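Local coordinates for lipoprotein (Actinomyces odontolyticus, PDB 3UP9) that binds selenomethionine in the crystal and probably methionine in the cell, as the membrane-tethered substrate-binding lipoprotein of a probable uptake system, at residues Leu9-Thr14 and Ile35-Val40; Ala13-His18 and Glu41-Val46; Gln47-Leu52 and Asn60-Val65; His86-Gly91 and Gly239-Ala244; Asn95-Leu100 and Asp167-Val172. All blocks are in the same frame, centred on the assembly; numbering follows the deposited sequence.

Contact 1 of 5, residues Leu9-Thr14 and Ile35-Val40; sequences LTVGAT and IKLDIV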
# COMPACT_ATOMS: atom_id res chain seq x y z
N LEU A 9 13.69 3.11 17.94
CA LEU A 9 12.86 2.13 17.22
C LEU A 9 13.26 2.00 15.77
O LEU A 9 13.18 2.97 15.06
CB LEU A 9 11.40 2.56 17.23
CG LEU A 9 10.54 2.54 18.47
CD1 LEU A 9 9.16 3.08 18.10
CD2 LEU A 9 10.39 1.12 18.95
N THR A 10 13.65 0.80 15.31
CA THR A 10 13.94 0.59 13.90
C THR A 10 12.58 0.27 13.21
O THR A 10 11.88 -0.71 13.55
CB THR A 10 15.09 -0.48 13.70
OG1 THR A 10 16.18 -0.19 14.59
CG2 THR A 10 15.63 -0.47 12.27
N VAL A 11 12.16 1.15 12.29
CA VAL A 11 10.91 1.00 11.61
C VAL A 11 11.15 0.94 10.09
O VAL A 11 11.75 1.87 9.52
CB VAL A 11 9.94 2.18 11.88
CG1 VAL A 11 8.59 1.85 11.27
CG2 VAL A 11 9.81 2.46 13.36
N GLY A 12 10.68 -0.15 9.45
CA GLY A 12 10.73 -0.32 8.02
C GLY A 12 9.53 0.26 7.30
O GLY A 12 8.42 0.16 7.78
N ALA A 13 9.75 0.90 6.16
CA ALA A 13 8.69 1.68 5.52
C ALA A 13 8.99 1.79 4.06
O ALA A 13 10.15 1.87 3.68
CB ALA A 13 8.59 3.06 6.14
N THR A 14 7.96 1.79 3.22
CA THR A 14 8.14 2.12 1.79
C THR A 14 8.44 3.62 1.70
O THR A 14 8.07 4.40 2.59
CB THR A 14 6.94 1.67 0.91
OG1 THR A 14 5.71 2.00 1.57
CG2 THR A 14 7.04 0.15 0.59
N ILE A 35 11.04 9.21 22.19
CA ILE A 35 11.54 8.17 21.26
C ILE A 35 12.45 8.74 20.12
O ILE A 35 12.43 9.91 19.81
CB ILE A 35 10.40 7.29 20.65
CG1 ILE A 35 9.52 8.10 19.69
CG2 ILE A 35 9.57 6.57 21.75
CD1 ILE A 35 8.35 7.33 19.13
N LYS A 36 13.26 7.86 19.53
CA LYS A 36 14.04 8.14 18.33
C LYS A 36 13.64 7.11 17.26
O LYS A 36 13.44 5.93 17.56
CB LYS A 36 15.56 8.05 18.61
CG LYS A 36 16.16 9.16 19.46
CD LYS A 36 17.65 9.02 19.63
CE LYS A 36 18.26 10.15 20.50
NZ LYS A 36 19.75 10.04 20.66
N LEU A 37 13.48 7.57 16.02
CA LEU A 37 13.22 6.64 14.94
C LEU A 37 14.43 6.35 14.07
O LEU A 37 15.12 7.24 13.63
CB LEU A 37 12.05 7.11 14.08
CG LEU A 37 10.67 7.35 14.72
CD1 LEU A 37 9.73 7.81 13.62
CD2 LEU A 37 10.20 6.10 15.45
N ASP A 38 14.65 5.08 13.78
CA ASP A 38 15.65 4.63 12.78
C ASP A 38 14.85 4.12 11.58
O ASP A 38 14.42 3.00 11.59
CB ASP A 38 16.51 3.50 13.36
CG ASP A 38 17.63 3.99 14.27
OD1 ASP A 38 17.71 5.20 14.50
OD2 ASP A 38 18.46 3.14 14.74
N ILE A 39 14.64 4.96 10.55
CA ILE A 39 13.81 4.61 9.43
C ILE A 39 14.66 3.80 8.46
O ILE A 39 15.71 4.25 8.07
CB ILE A 39 13.15 5.84 8.75
CG1 ILE A 39 12.35 6.66 9.79
CG2 ILE A 39 12.20 5.41 7.64
CD1 ILE A 39 12.20 8.14 9.49
N VAL A 40 14.13 2.65 8.05
CA VAL A 40 14.73 1.80 7.01
C VAL A 40 13.73 1.69 5.87
O VAL A 40 12.55 1.31 6.06
CB VAL A 40 15.15 0.42 7.55
CG1 VAL A 40 15.78 -0.39 6.41
CG2 VAL A 40 16.11 0.62 8.72
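L9 and L37 meet obliquely on one face of two parallel strands: the tip CD2 of L37 comes within 4.1 Å of CB of L9. CG of L37 stands anti to its carbonyl carbon (chi1 -58°), and from there CD2 swings back toward the neighbouring strand, also meeting CG2 of V11 at 4.2 Å. Farther out on this face, CD1 of L9 approaches CD1 of I35. T10, D38 and V40 project from the other face. There, in one of the two conformers of T10, its methyl CG2, anti to the backbone N, lies 3.7 Å from CG2 of V40. Between the two faces, L9 and V11 each bond through both N and O to the residues flanking their partners L37 and I39, and A13 adds one bond, its N to V40 O at 2.8 Å; T10 and G12 turn their N and O to strand 59-64 and its approach. The L9 and V11 face is covered by L219 of helix 213-223 and L22 of helix 15-28. With helix 15-28 between them in sequence, the paired strands 7-13 and 35-41 form the beta-alpha-beta crossover that opens a periplasmic-binding-protein type lobe.

Contact 2 of 5, residues Ala13-His18 and Glu41-Val46; sequences ATPSPH and EYTDYV. With MSE (selenomethionine), chain B.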
# COMPACT_ATOMS: atom_id res chain seq x y z
N ALA A 13 9.75 0.90 6.16
CA ALA A 13 8.69 1.68 5.52
C ALA A 13 8.99 1.79 4.06
O ALA A 13 10.15 1.87 3.68
CB ALA A 13 8.59 3.06 6.14
N THR A 14 7.96 1.79 3.22
CA THR A 14 8.14 2.12 1.79
C THR A 14 8.44 3.62 1.70
O THR A 14 8.07 4.40 2.59
CB THR A 14 6.94 1.67 0.91
OG1 THR A 14 5.71 2.00 1.57
CG2 THR A 14 7.04 0.15 0.59
N PRO A 15 9.12 4.05 0.65
CA PRO A 15 9.56 5.47 0.77
C PRO A 15 8.47 6.54 0.81
O PRO A 15 8.60 7.51 1.56
CB PRO A 15 10.42 5.68 -0.46
CG PRO A 15 10.83 4.32 -0.86
CD PRO A 15 9.80 3.34 -0.43
N SER A 16 7.43 6.40 -0.02
CA SER A 16 6.37 7.43 -0.08
C SER A 16 5.02 6.77 -0.10
O SER A 16 4.79 5.89 -0.92
CB SER A 16 6.55 8.35 -1.29
OG SER A 16 5.70 9.46 -1.15
N PRO A 17 4.11 7.17 0.78
CA PRO A 17 4.18 8.19 1.84
C PRO A 17 4.91 7.81 3.16
O PRO A 17 5.25 8.71 3.97
CB PRO A 17 2.70 8.46 2.16
CG PRO A 17 2.02 7.17 1.86
CD PRO A 17 2.75 6.59 0.67
N HIS A 18 5.12 6.52 3.38
CA HIS A 18 5.38 6.02 4.72
C HIS A 18 6.66 6.57 5.31
O HIS A 18 6.63 7.14 6.38
CB HIS A 18 5.37 4.48 4.74
CG HIS A 18 4.16 3.88 4.08
ND1 HIS A 18 4.03 3.81 2.77
CD2 HIS A 18 2.98 3.34 4.63
CE1 HIS A 18 2.83 3.26 2.47
NE2 HIS A 18 2.19 2.99 3.61
N GLU A 41 14.16 2.09 4.67
CA GLU A 41 13.28 2.14 3.51
C GLU A 41 13.31 0.80 2.77
O GLU A 41 14.35 0.11 2.75
CB GLU A 41 13.67 3.32 2.61
CG GLU A 41 13.32 4.63 3.29
CD GLU A 41 13.50 5.85 2.43
OE1 GLU A 41 13.70 5.75 1.18
OE2 GLU A 41 13.43 6.93 3.05
N TYR A 42 12.14 0.35 2.32
CA TYR A 42 12.03 -0.97 1.65
C TYR A 42 11.25 -0.64 0.39
O TYR A 42 10.41 0.28 0.42
CB TYR A 42 11.26 -1.95 2.53
CG TYR A 42 12.07 -2.68 3.57
CD1 TYR A 42 12.69 -3.89 3.27
CD2 TYR A 42 12.24 -2.16 4.88
CE1 TYR A 42 13.45 -4.56 4.23
CE2 TYR A 42 13.00 -2.82 5.83
CZ TYR A 42 13.61 -4.01 5.50
OH TYR A 42 14.38 -4.65 6.43
N THR A 43 11.52 -1.36 -0.71
CA THR A 43 10.81 -1.06 -1.98
C THR A 43 9.83 -2.18 -2.44
O THR A 43 9.13 -1.99 -3.43
CB THR A 43 11.73 -0.60 -3.11
OG1 THR A 43 12.82 -1.45 -3.17
CG2 THR A 43 12.32 0.87 -2.91
N ASP A 44 9.79 -3.30 -1.73
CA ASP A 44 8.83 -4.37 -2.01
C ASP A 44 8.07 -4.79 -0.72
O ASP A 44 8.38 -4.30 0.37
CB ASP A 44 9.49 -5.59 -2.70
CG ASP A 44 9.90 -6.65 -1.72
OD1 ASP A 44 10.10 -6.27 -0.56
OD2 ASP A 44 9.99 -7.87 -2.06
N TYR A 45 7.10 -5.68 -0.86
CA TYR A 45 6.14 -5.96 0.19
C TYR A 45 6.53 -7.14 1.07
O TYR A 45 6.14 -7.16 2.23
CB TYR A 45 4.75 -6.17 -0.42
CG TYR A 45 4.06 -4.92 -1.02
CD1 TYR A 45 4.41 -3.64 -0.62
CD2 TYR A 45 2.99 -5.06 -1.92
CE1 TYR A 45 3.78 -2.54 -1.13
CE2 TYR A 45 2.31 -3.95 -2.42
CZ TYR A 45 2.72 -2.69 -2.02
OH TYR A 45 2.07 -1.56 -2.46
N VAL A 46 7.28 -8.09 0.51
CA VAL A 46 7.69 -9.31 1.18
C VAL A 46 8.68 -9.04 2.32
O VAL A 46 8.54 -9.51 3.46
CB VAL A 46 8.26 -10.35 0.15
CG1 VAL A 46 8.85 -11.53 0.86
CG2 VAL A 46 7.16 -10.83 -0.80
N MSE B . 0.89 1.21 0.41
CA MSE B . 0.08 0.14 -0.21
C MSE B . -1.39 0.48 -0.31
O MSE B . -1.93 1.19 0.59
OXT MSE B . -2.00 0.03 -1.29
CB MSE B . 0.21 -1.14 0.59
CG MSE B . -0.50 -2.37 -0.05
SE MSE B . -0.28 -3.92 1.06
CE MSE B . 1.71 -4.07 1.25
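P15 lies obliquely across the side chain of E41, its CB 3.7 Å from OE1, and its CD rests 3.2 Å from the carbonyl O of Y42. The same oxygen receives CA of T14 in a CA-H...O contact, with CG2 of T14 at 3.4 Å. T14 holds OG1 between its backbone N and carbonyl carbon (chi1 43°), which leaves CG2 beside the N and turned to Y42. One backbone bond, Y42 N to A13 O at 2.8 Å, carries the strand pairing to its end. Beyond it the two segments part and each sends a ring to the ligand. Y45, with CG anti to its carbonyl carbon (chi1 -70°), lays one face under the methyl CE of selenomethionine, which sits 3.2 Å above the ring centre. H18 presents its edge, CE1 being 3.5 Å from the ligand N, and its NE2 is hydrogen-bonded to N202. Thus the aromatic face of Y45 receives the methyl end, while H18 lies edge-on beside the amino group, whose hydrogen bond goes to E88.

Contact 3 of 5, residues Gln47-Leu52 and Asn60-Val65; sequences QPNTAL and NFYQTV. With MSE (selenomethionine), chain B.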
# COMPACT_ATOMS: atom_id res chain seq x y z
N GLN A 47 9.63 -8.18 2.03
CA GLN A 47 10.80 -7.99 2.84
C GLN A 47 10.61 -7.34 4.20
O GLN A 47 11.21 -7.79 5.15
CB GLN A 47 11.78 -7.16 2.01
CG GLN A 47 13.10 -7.78 1.78
CD GLN A 47 13.20 -8.48 0.48
OE1 GLN A 47 13.06 -9.70 0.44
NE2 GLN A 47 13.56 -7.75 -0.58
N PRO A 48 9.79 -6.28 4.33
CA PRO A 48 9.53 -5.70 5.68
C PRO A 48 8.87 -6.64 6.70
O PRO A 48 9.14 -6.56 7.89
CB PRO A 48 8.55 -4.54 5.39
CG PRO A 48 8.71 -4.24 3.96
CD PRO A 48 9.05 -5.54 3.29
N ASN A 49 8.00 -7.52 6.23
CA ASN A 49 7.33 -8.45 7.12
C ASN A 49 8.34 -9.55 7.55
O ASN A 49 8.41 -9.87 8.74
CB ASN A 49 6.03 -9.00 6.51
CG ASN A 49 4.78 -8.17 6.87
OD1 ASN A 49 4.85 -7.22 7.66
ND2 ASN A 49 3.61 -8.52 6.25
N THR A 50 9.18 -10.02 6.62
CA THR A 50 10.25 -10.95 6.94
C THR A 50 11.23 -10.33 7.98
O THR A 50 11.58 -10.93 8.97
CB THR A 50 10.99 -11.40 5.63
OG1 THR A 50 10.10 -12.17 4.83
CG2 THR A 50 12.24 -12.22 5.91
N ALA A 51 11.65 -9.10 7.73
CA ALA A 51 12.55 -8.41 8.68
C ALA A 51 11.87 -8.24 10.04
O ALA A 51 12.55 -8.43 11.03
CB ALA A 51 13.00 -7.03 8.14
N LEU A 52 10.59 -7.84 10.09
CA LEU A 52 9.83 -7.80 11.39
C LEU A 52 9.80 -9.18 12.03
O LEU A 52 10.10 -9.32 13.19
CB LEU A 52 8.39 -7.27 11.25
CG LEU A 52 7.57 -7.18 12.51
CD1 LEU A 52 8.35 -6.33 13.51
CD2 LEU A 52 6.16 -6.63 12.21
N ASN A 60 6.96 -2.17 11.34
CA ASN A 60 6.98 -1.67 9.96
C ASN A 60 5.71 -0.86 9.72
O ASN A 60 4.72 -1.00 10.42
CB ASN A 60 7.25 -2.76 8.87
CG ASN A 60 6.18 -3.84 8.79
OD1 ASN A 60 4.99 -3.54 8.88
ND2 ASN A 60 6.61 -5.11 8.59
N PHE A 61 5.78 0.01 8.73
CA PHE A 61 4.68 0.88 8.37
C PHE A 61 4.65 0.97 6.85
O PHE A 61 5.35 1.79 6.25
CB PHE A 61 4.79 2.27 9.04
CG PHE A 61 3.74 3.23 8.60
CD1 PHE A 61 2.40 2.85 8.53
CD2 PHE A 61 4.09 4.53 8.21
CE1 PHE A 61 1.42 3.75 8.10
CE2 PHE A 61 3.12 5.45 7.79
CZ PHE A 61 1.78 5.05 7.72
N TYR A 62 3.91 0.04 6.23
CA TYR A 62 3.85 -0.06 4.77
C TYR A 62 2.63 -0.82 4.25
O TYR A 62 2.39 -0.77 3.08
CB TYR A 62 5.11 -0.75 4.22
CG TYR A 62 5.07 -2.26 4.23
CD1 TYR A 62 5.28 -2.97 5.40
CD2 TYR A 62 4.83 -2.98 3.08
CE1 TYR A 62 5.24 -4.36 5.44
CE2 TYR A 62 4.78 -4.35 3.12
CZ TYR A 62 4.97 -5.05 4.30
OH TYR A 62 4.93 -6.42 4.30
N GLN A 63 1.90 -1.54 5.11
CA GLN A 63 0.93 -2.49 4.65
C GLN A 63 -0.51 -2.17 5.10
O GLN A 63 -0.74 -1.42 6.04
CB GLN A 63 1.36 -3.90 5.03
CG GLN A 63 1.00 -4.34 6.42
CD GLN A 63 1.77 -5.57 6.82
OE1 GLN A 63 1.47 -6.65 6.35
NE2 GLN A 63 2.76 -5.40 7.69
N THR A 64 -1.46 -2.73 4.36
CA THR A 64 -2.86 -2.51 4.52
C THR A 64 -3.35 -3.65 5.39
O THR A 64 -2.72 -4.69 5.49
CB THR A 64 -3.63 -2.50 3.15
OG1 THR A 64 -3.51 -3.80 2.48
CG2 THR A 64 -3.10 -1.38 2.20
N VAL A 65 -4.51 -3.44 6.00
CA VAL A 65 -5.13 -4.39 6.90
C VAL A 65 -5.44 -5.70 6.19
O VAL A 65 -5.14 -6.74 6.73
CB VAL A 65 -6.32 -3.76 7.69
CG1 VAL A 65 -7.33 -4.83 8.19
CG2 VAL A 65 -5.78 -2.93 8.86
N MSE B . 0.89 1.21 0.41
CA MSE B . 0.08 0.14 -0.21
C MSE B . -1.39 0.48 -0.31
O MSE B . -1.93 1.19 0.59
OXT MSE B . -2.00 0.03 -1.29
CB MSE B . 0.21 -1.14 0.59
CG MSE B . -0.50 -2.37 -0.05
SE MSE B . -0.28 -3.92 1.06
CE MSE B . 1.71 -4.07 1.25
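This is a buried helix-on-strand contact, in which helix 47-52 packs on strand 60-64 through a small network of amides at the wall of the ligand pocket. N49 is its hub. Its OD1 accepts from N60 ND2 at 2.9 Å and from Q63 NE2 at 2.8 Å, the latter in the carbonyl plane on a lone pair. N49 and Q63 meet tip to tip, N49 ND2 returning a bond to Q63 OE1 at 2.8 Å, which ties the two amide orientations to each other. N60 ND2 also reaches the backbone acceptor P48 O, weakly, which indicates that the N49 atom facing it is oxygen. Next to the amides, Y62 is wedged between P48 and Q63: CG of P48 stands 3.7 Å from the ring centroid, a CH-pi contact over the face, and CB of Q63 covers the opposite face. The phenol OH makes a weak hydrogen bond to the carbonyl of Y45. CB of Q63 lies 3.8 Å from selenomethionine CE, and CG2 of T64 lies 3.3 Å from selenomethionine O. N49 and N60 form a second shell behind Q63 and beside Y62, pocket residues that with T64 wall the amino-acid site of an NlpA-family binding protein.

Contact 4 of 5, residues His86-Gly91 and Gly239-Ala244; sequences HLEPLG and GSVIPA. With MSE (selenomethionine), chain B.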
# COMPACT_ATOMS: atom_id res chain seq x y z
N HIS A 86 -3.71 5.97 6.92
CA HIS A 86 -4.11 6.54 5.67
C HIS A 86 -4.46 5.46 4.67
O HIS A 86 -4.09 4.31 4.82
CB HIS A 86 -3.00 7.38 5.10
CG HIS A 86 -1.80 6.58 4.64
ND1 HIS A 86 -0.76 6.35 5.43
CD2 HIS A 86 -1.53 5.96 3.44
CE1 HIS A 86 0.14 5.61 4.77
NE2 HIS A 86 -0.33 5.38 3.55
N LEU A 87 -5.22 5.89 3.66
CA LEU A 87 -5.59 5.13 2.51
C LEU A 87 -4.85 5.69 1.29
O LEU A 87 -4.69 6.92 1.14
CB LEU A 87 -7.11 5.29 2.32
CG LEU A 87 -7.79 4.66 1.13
CD1 LEU A 87 -7.81 3.15 1.40
CD2 LEU A 87 -9.20 5.25 0.98
N GLU A 88 -4.41 4.77 0.43
CA GLU A 88 -3.88 5.09 -0.91
C GLU A 88 -4.80 4.48 -1.95
O GLU A 88 -4.69 3.27 -2.19
CB GLU A 88 -2.49 4.47 -1.11
CG GLU A 88 -1.32 5.15 -0.41
CD GLU A 88 -0.20 4.16 -0.11
OE1 GLU A 88 0.11 3.31 -0.97
OE2 GLU A 88 0.37 4.19 1.00
N PRO A 89 -5.71 5.28 -2.56
CA PRO A 89 -6.55 4.73 -3.57
C PRO A 89 -5.76 3.99 -4.70
O PRO A 89 -4.72 4.47 -5.19
CB PRO A 89 -7.32 5.97 -4.10
CG PRO A 89 -7.33 6.94 -2.96
CD PRO A 89 -5.97 6.73 -2.39
N LEU A 90 -6.25 2.81 -5.07
CA LEU A 90 -5.62 2.02 -6.10
C LEU A 90 -6.02 2.61 -7.44
O LEU A 90 -7.18 3.05 -7.62
CB LEU A 90 -6.03 0.56 -5.98
CG LEU A 90 -5.26 -0.48 -6.79
CD1 LEU A 90 -3.74 -0.53 -6.44
CD2 LEU A 90 -5.97 -1.83 -6.64
N GLY A 91 -5.07 2.66 -8.36
CA GLY A 91 -5.35 3.19 -9.68
C GLY A 91 -4.97 2.28 -10.83
O GLY A 91 -4.11 1.41 -10.71
N GLY A 239 -4.99 13.78 -4.16
CA GLY A 239 -5.80 12.58 -3.90
C GLY A 239 -5.10 11.24 -3.74
O GLY A 239 -5.78 10.22 -3.60
N SER A 240 -3.76 11.21 -3.73
CA SER A 240 -3.01 9.92 -3.68
C SER A 240 -2.86 9.29 -2.30
O SER A 240 -2.65 8.06 -2.17
CB SER A 240 -1.60 10.06 -4.31
OG SER A 240 -1.67 10.75 -5.52
N VAL A 241 -2.98 10.12 -1.28
CA VAL A 241 -2.78 9.67 0.10
C VAL A 241 -3.82 10.43 0.90
O VAL A 241 -3.79 11.64 0.96
CB VAL A 241 -1.36 9.98 0.63
CG1 VAL A 241 -1.29 9.59 2.10
CG2 VAL A 241 -0.28 9.32 -0.22
N ILE A 242 -4.76 9.70 1.52
CA ILE A 242 -5.88 10.31 2.26
C ILE A 242 -5.78 9.88 3.72
O ILE A 242 -5.72 8.69 3.98
CB ILE A 242 -7.23 9.84 1.63
CG1 ILE A 242 -7.26 10.12 0.11
CG2 ILE A 242 -8.46 10.45 2.32
CD1 ILE A 242 -8.56 9.66 -0.57
N PRO A 243 -5.76 10.82 4.69
CA PRO A 243 -5.84 10.39 6.07
C PRO A 243 -7.07 9.48 6.35
O PRO A 243 -8.17 9.76 5.85
CB PRO A 243 -6.07 11.71 6.83
CG PRO A 243 -5.59 12.75 5.90
CD PRO A 243 -5.97 12.27 4.58
N ALA A 244 -6.92 8.48 7.22
CA ALA A 244 -8.02 7.53 7.53
C ALA A 244 -8.60 7.78 8.90
O ALA A 244 -9.14 6.89 9.47
CB ALA A 244 -7.52 6.10 7.42
N MSE B . 0.89 1.21 0.41
CA MSE B . 0.08 0.14 -0.21
C MSE B . -1.39 0.48 -0.31
O MSE B . -1.93 1.19 0.59
OXT MSE B . -2.00 0.03 -1.29
CB MSE B . 0.21 -1.14 0.59
CG MSE B . -0.50 -2.37 -0.05
SE MSE B . -0.28 -3.92 1.06
CE MSE B . 1.71 -4.07 1.25
O HOH W 1 -2.60 6.32 -4.35
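H86 and L87 run antiparallel to I242 and P243 as a two-residue ladder. L87 and I242 form the hydrogen-bonded pair, L87 N to I242 O at 2.9 Å and I242 N to L87 O at 2.8 Å; H86 faces P243 as the non-hydrogen-bonded pair. Past the ladder a water lies within hydrogen-bonding distance of both P89 O and S240 O. P89 crosses I242 at about a right angle, its CG 3.8 Å from CD1. On the other side, CG1 of V241 lies obliquely to the H86 ring, 3.9 Å from CD2. H86 holds CG between its backbone N and carbonyl carbon (chi1 69°), which carries the ring along its own strand to E88: NE2 donates to E88 OE2 at 2.9 Å, in the ring plane and onto the anti lone pair. The other oxygen, OE1, accepts from the selenomethionine N at 2.6 Å and from N176 N. H86 is thus a second-shell residue and probably helps to position this carboxylate. Strand 86-87 also pairs with 201-207 through N202, P17 at the start of helix 15-28 packs on H86, E88 and V241, and helix 226-235 covers V241 and P243 through I232.

Contact 5 of 5, residues Asn95-Leu100 and Asp167-Val172; sequences NKHKSL and DFDYAV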
# COMPACT_ATOMS: atom_id res chain seq x y z
N ASN A 95 0.52 4.48 -19.99
CA ASN A 95 1.20 5.45 -20.84
C ASN A 95 0.73 5.42 -22.30
O ASN A 95 1.27 6.18 -23.11
CB ASN A 95 2.71 5.24 -20.81
CG ASN A 95 3.32 5.60 -19.48
OD1 ASN A 95 2.76 6.35 -18.69
ND2 ASN A 95 4.45 5.03 -19.22
N LYS A 96 -0.25 4.56 -22.63
CA LYS A 96 -0.66 4.33 -24.04
C LYS A 96 -2.09 4.81 -24.31
O LYS A 96 -2.45 5.08 -25.44
CB LYS A 96 -0.46 2.84 -24.48
CG LYS A 96 1.04 2.37 -24.47
CD LYS A 96 1.32 0.85 -24.71
CE LYS A 96 2.75 0.38 -24.38
NZ LYS A 96 3.73 1.46 -24.72
N HIS A 97 -2.89 4.94 -23.25
CA HIS A 97 -4.32 5.28 -23.33
C HIS A 97 -4.71 6.16 -22.14
O HIS A 97 -4.05 6.15 -21.08
CB HIS A 97 -5.18 4.00 -23.32
CG HIS A 97 -4.70 2.91 -24.25
ND1 HIS A 97 -4.86 2.96 -25.60
CD2 HIS A 97 -4.04 1.71 -23.97
CE1 HIS A 97 -4.30 1.85 -26.17
NE2 HIS A 97 -3.79 1.08 -25.18
N LYS A 98 -5.80 6.91 -22.31
CA LYS A 98 -6.38 7.71 -21.22
C LYS A 98 -7.78 7.10 -20.79
O LYS A 98 -8.39 7.55 -19.83
CB LYS A 98 -6.48 9.19 -21.64
CG LYS A 98 -5.52 10.27 -21.09
CD LYS A 98 -4.25 10.55 -21.83
CE LYS A 98 -4.03 12.03 -22.26
NZ LYS A 98 -3.63 13.08 -21.32
N SER A 99 -8.25 6.07 -21.48
CA SER A 99 -9.54 5.42 -21.14
C SER A 99 -9.37 3.92 -21.18
O SER A 99 -8.78 3.37 -22.11
CB SER A 99 -10.66 5.78 -22.14
OG SER A 99 -11.84 5.02 -21.89
N LEU A 100 -9.91 3.24 -20.16
CA LEU A 100 -9.98 1.77 -20.16
C LEU A 100 -10.84 1.20 -21.30
O LEU A 100 -10.65 0.07 -21.72
CB LEU A 100 -10.46 1.30 -18.77
CG LEU A 100 -10.30 -0.16 -18.35
CD1 LEU A 100 -8.85 -0.58 -18.58
CD2 LEU A 100 -10.72 -0.29 -16.88
N ASP A 167 5.43 -1.65 -21.58
CA ASP A 167 5.14 -2.88 -22.32
C ASP A 167 3.67 -3.16 -22.55
O ASP A 167 3.30 -3.71 -23.57
CB ASP A 167 5.72 -4.04 -21.52
CG ASP A 167 7.18 -3.83 -21.21
OD1 ASP A 167 7.93 -3.55 -22.17
OD2 ASP A 167 7.54 -3.91 -20.01
N PHE A 168 2.85 -2.83 -21.56
CA PHE A 168 1.45 -3.20 -21.54
C PHE A 168 0.52 -1.96 -21.75
O PHE A 168 0.87 -0.80 -21.48
CB PHE A 168 1.13 -3.90 -20.19
CG PHE A 168 2.02 -5.09 -19.84
CD1 PHE A 168 2.42 -6.01 -20.81
CD2 PHE A 168 2.41 -5.32 -18.53
CE1 PHE A 168 3.23 -7.11 -20.47
CE2 PHE A 168 3.22 -6.40 -18.18
CZ PHE A 168 3.63 -7.31 -19.15
N ASP A 169 -0.70 -2.22 -22.18
CA ASP A 169 -1.70 -1.17 -22.40
C ASP A 169 -2.08 -0.42 -21.10
O ASP A 169 -2.27 0.79 -21.11
CB ASP A 169 -2.93 -1.81 -23.08
CG ASP A 169 -2.65 -2.28 -24.53
OD1 ASP A 169 -2.50 -1.40 -25.41
OD2 ASP A 169 -2.62 -3.51 -24.79
N TYR A 170 -2.15 -1.15 -19.99
CA TYR A 170 -2.52 -0.60 -18.69
C TYR A 170 -1.77 -1.37 -17.64
O TYR A 170 -1.32 -2.47 -17.91
CB TYR A 170 -4.04 -0.76 -18.37
CG TYR A 170 -4.93 -0.20 -19.44
CD1 TYR A 170 -5.22 -0.95 -20.57
CD2 TYR A 170 -5.40 1.06 -19.37
CE1 TYR A 170 -5.97 -0.42 -21.59
CE2 TYR A 170 -6.17 1.58 -20.38
CZ TYR A 170 -6.46 0.85 -21.51
OH TYR A 170 -7.27 1.36 -22.53
N ALA A 171 -1.69 -0.81 -16.44
CA ALA A 171 -1.26 -1.62 -15.27
C ALA A 171 -2.01 -1.15 -14.04
O ALA A 171 -2.29 0.05 -13.95
CB ALA A 171 0.25 -1.51 -15.06
N VAL A 172 -2.38 -2.05 -13.13
CA VAL A 172 -3.00 -1.64 -11.84
C VAL A 172 -1.89 -1.47 -10.80
O VAL A 172 -1.11 -2.37 -10.60
CB VAL A 172 -4.10 -2.63 -11.35
CG1 VAL A 172 -4.86 -2.03 -10.17
CG2 VAL A 172 -5.07 -2.96 -12.53
O HOH W 2 0.90 1.77 -20.67
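H97 and Y170 join the loop after strand 91-93 to the start of strand 170-173, the central strand of the mixed five-stranded sheet in the second lobe of this binding-protein fold. Two side-chain hydrogen bonds cross the contact. H97 NE2 donates to D169 OD1 at 2.8 Å along an almost straight path (177°), with the acceptor in the imidazole plane; D169 OD2 is taken by T108 N. Y170 OH donates to the carbonyl O of S99 at 2.5 Å. Apolar contacts gather round Y170. Its ring and that of H97 are near parallel, 22° apart, but slid so far that they barely overlap. CD1 of L100 sits over the face of Y170, 3.8 Å from the centroid, a CH-pi contact made possible by CG lying anti to the L100 backbone N (chi1 -164°). K96 runs past F168, its CE 3.7 Å from F168 O, and NZ bonds to D166 O. A water accepts from N95 N and lies 2.7 Å from F168 O, linking the two backbones.

Overall arrangement
From the N terminus, strand 7-13 enters contact 1, which closes the loop holding helix 15-28 by pairing with strand 35-41. Contact 2 starts from the same stretch, sharing A13 and T14, and closes its loop where both segments leave the sheet. Contact 3 follows both in series with a short loop, and its strand 59-64 lies on the other side of 7-13, with G12 and F61 in contact. Contact 4 closes the longest loop, bringing the C-terminal strand 242-243 back to 86-87; contact 5 falls within that loop, and its strand 170-173 belongs to the five-stranded sheet of the other lobe, touching contact 4 where V172 meets L90 and G91. Contacts 2, 3 and 4 converge on the ligand.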